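Local coordinates for protein chorismate mutase (Paraburkholderia phymatum, PDB 5TS9) that probably catalyses the rearrangement of chorismate to prephenate, as expected of an all-helical type II chorismate mutase, at residues 28-33 / 86-91. Numbering follows the deposited sequence.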
loop_
_atom_site.group_PDB
_atom_site.type_symbol
_atom_site.label_atom_id
_atom_site.label_comp_id
_atom_site.label_asym_id
_atom_site.label_seq_id
_atom_site.Cartn_x
_atom_site.Cartn_y
_atom_site.Cartn_z
ATOM N N THR A 28 -12.490 -6.909 -4.702
ATOM C CA THR A 28 -13.574 -5.963 -4.437
ATOM C C THR A 28 -13.126 -4.507 -4.592
ATOM O O THR A 28 -13.974 -3.638 -4.802
ATOM C CB THR A 28 -14.143 -6.136 -3.030
ATOM O OG1 THR A 28 -13.123 -5.816 -2.066
ATOM C CG2 THR A 28 -14.653 -7.566 -2.814
ATOM N N ALA A 29 -11.822 -4.224 -4.480
ATOM C CA ALA A 29 -11.322 -2.857 -4.676
ATOM C C ALA A 29 -11.760 -2.268 -6.019
ATOM O O ALA A 29 -12.054 -1.066 -6.117
ATOM C CB ALA A 29 -9.796 -2.833 -4.567
ATOM N N ASP A 30 -11.799 -3.092 -7.072
ATOM C CA ASP A 30 -12.225 -2.587 -8.376
ATOM C C ASP A 30 -13.638 -2.027 -8.306
ATOM O O ASP A 30 -13.911 -0.950 -8.840
ATOM C CB ASP A 30 -12.153 -3.688 -9.432
ATOM C CG ASP A 30 -10.763 -4.262 -9.578
ATOM O OD1 ASP A 30 -10.004 -4.235 -8.588
ATOM O OD2 ASP A 30 -10.430 -4.744 -10.681
ATOM N N GLN A 31 -14.549 -2.732 -7.627
ATOM C CA GLN A 31 -15.916 -2.228 -7.562
ATOM C C GLN A 31 -16.065 -1.113 -6.533
ATOM O O GLN A 31 -16.937 -0.252 -6.697
ATOM C CB GLN A 31 -16.893 -3.366 -7.259
ATOM C CG GLN A 31 -17.293 -4.205 -8.479
ATOM C CD GLN A 31 -18.369 -3.523 -9.306
ATOM O OE1 GLN A 31 -19.103 -2.664 -8.805
ATOM N NE2 GLN A 31 -18.483 -3.910 -10.567
ATOM N N VAL A 32 -15.272 -1.109 -5.457
ATOM C CA VAL A 32 -15.376 0.023 -4.534
ATOM C C VAL A 32 -14.838 1.301 -5.194
ATOM O O VAL A 32 -15.418 2.387 -5.045
ATOM C CB VAL A 32 -14.665 -0.299 -3.210
ATOM C CG1 VAL A 32 -14.506 0.979 -2.377
ATOM C CG2 VAL A 32 -15.470 -1.393 -2.420
ATOM N N ALA A 33 -13.758 1.180 -5.967
ATOM C CA ALA A 33 -13.234 2.317 -6.730
ATOM C C ALA A 33 -14.294 2.902 -7.659
ATOM O O ALA A 33 -14.477 4.120 -7.711
ATOM C CB ALA A 33 -12.007 1.888 -7.535
ATOM N N TYR A 86 -6.648 3.679 -4.863
ATOM C CA TYR A 86 -6.002 4.948 -5.194
ATOM C C TYR A 86 -5.421 4.909 -6.607
ATOM O O TYR A 86 -5.487 5.901 -7.341
ATOM C CB TYR A 86 -4.891 5.270 -4.194
ATOM C CG TYR A 86 -5.338 5.842 -2.869
ATOM C CD1 TYR A 86 -6.082 7.030 -2.808
ATOM C CD2 TYR A 86 -4.978 5.225 -1.679
ATOM C CE1 TYR A 86 -6.466 7.572 -1.582
ATOM C CE2 TYR A 86 -5.356 5.741 -0.456
ATOM C CZ TYR A 86 -6.102 6.928 -0.409
ATOM O OH TYR A 86 -6.506 7.438 0.809
ATOM N N ALA A 87 -4.818 3.783 -6.987
ATOM C CA ALA A 87 -4.175 3.686 -8.299
ATOM C C ALA A 87 -5.207 3.698 -9.417
ATOM O O ALA A 87 -5.030 4.388 -10.431
ATOM C CB ALA A 87 -3.321 2.421 -8.382
ATOM N N LEU A 88 -6.284 2.937 -9.249
ATOM C CA LEU A 88 -7.349 2.908 -10.250
ATOM C C LEU A 88 -7.964 4.286 -10.421
ATOM O O LEU A 88 -8.171 4.749 -11.545
ATOM C CB LEU A 88 -8.428 1.903 -9.851
ATOM C CG LEU A 88 -8.097 0.413 -9.899
ATOM C CD1 LEU A 88 -9.320 -0.351 -9.446
ATOM C CD2 LEU A 88 -7.737 0.009 -11.344
ATOM N N LEU A 89 -8.304 4.945 -9.305
ATOM C CA LEU A 89 -8.958 6.246 -9.402
ATOM C C LEU A 89 -8.077 7.244 -10.123
ATOM O O LEU A 89 -8.561 8.029 -10.944
ATOM C CB LEU A 89 -9.310 6.757 -8.011
ATOM C CG LEU A 89 -10.523 6.069 -7.412
ATOM C CD1 LEU A 89 -10.573 6.389 -5.957
ATOM C CD2 LEU A 89 -11.836 6.503 -8.149
ATOM N N ASN A 90 -6.769 7.231 -9.841
ATOM C CA ASN A 90 -5.917 8.190 -10.537
ATOM C C ASN A 90 -5.676 7.773 -11.975
ATOM O O ASN A 90 -5.508 8.644 -12.835
ATOM C CB ASN A 90 -4.591 8.391 -9.797
ATOM C CG ASN A 90 -4.624 9.605 -8.864
ATOM O OD1 ASN A 90 -5.654 10.274 -8.745
ATOM N ND2 ASN A 90 -3.488 9.904 -8.206
ATOM N N ASN A 91 -5.647 6.465 -12.259
ATOM C CA ASN A 91 -5.605 6.026 -13.651
ATOM C C ASN A 91 -6.804 6.570 -14.411
ATOM O O ASN A 91 -6.664 7.097 -15.516
ATOM C CB ASN A 91 -5.583 4.496 -13.750
ATOM C CG ASN A 91 -4.243 3.914 -13.372
ATOM O OD1 ASN A 91 -3.298 4.658 -13.168
ATOM N ND2 ASN A 91 -4.157 2.587 -13.278
#
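Ala33 of helix 16-39 faces Leu88 and Leu89 of helix 67-95, and the backbones come nearest at Ala33 and Leu89, whose CA atoms are 6.4 Å apart. The N-to-C directions of the two short segments are inclined by 45°. Their axes approach to 9.5 Å. The small methyl of Ala33 points at the other helix, and the two leucines reach across to that residue. No hydrogen bond joins the segments; the contact is van der Waals packing.

Leu88 reaches over with one branch. Its CD1 lies 3.8 Å from the backbone CA of Asp30 and 4.0 Å from CB of Ala33. This methyl therefore rests on the helix surface between two residues three positions apart. CD1 is anti to CA (chi2 179°), which extends this branch toward helix 16-39. The Asp30 side chain crosses that of Leu88 obliquely, with OD1 4.0 Å from Leu88 CD1. OD1 of Asp30 is hydrogen-bonded to NE2 of His158, on helix 156-165. Leu89 meets Ala33 at its backbone: its CD2 methyl lies 3.6 Å from O of Ala33. CG of Leu89 is a looser neighbour of CB of Ala33, at 4.4 Å.

The contact is largely buried. It is a helix-helix crossing of the all-helical type II fold, where a small alanine is consistent with the close backbones and leucine methyls fill the interface. Ala33 also touches Trp92, one turn beyond Leu88. Helix 156-165 packs against the same region through Leu157, which touches Leu88. ND2 of Asn90 is hydrogen-bonded to OD1 of Asp163 of the second subunit, and Ala87 packs on Ala160 of that subunit. Helix 67-95 thus meets helix 16-39 through Leu88 and Leu89 and the second subunit through other residues.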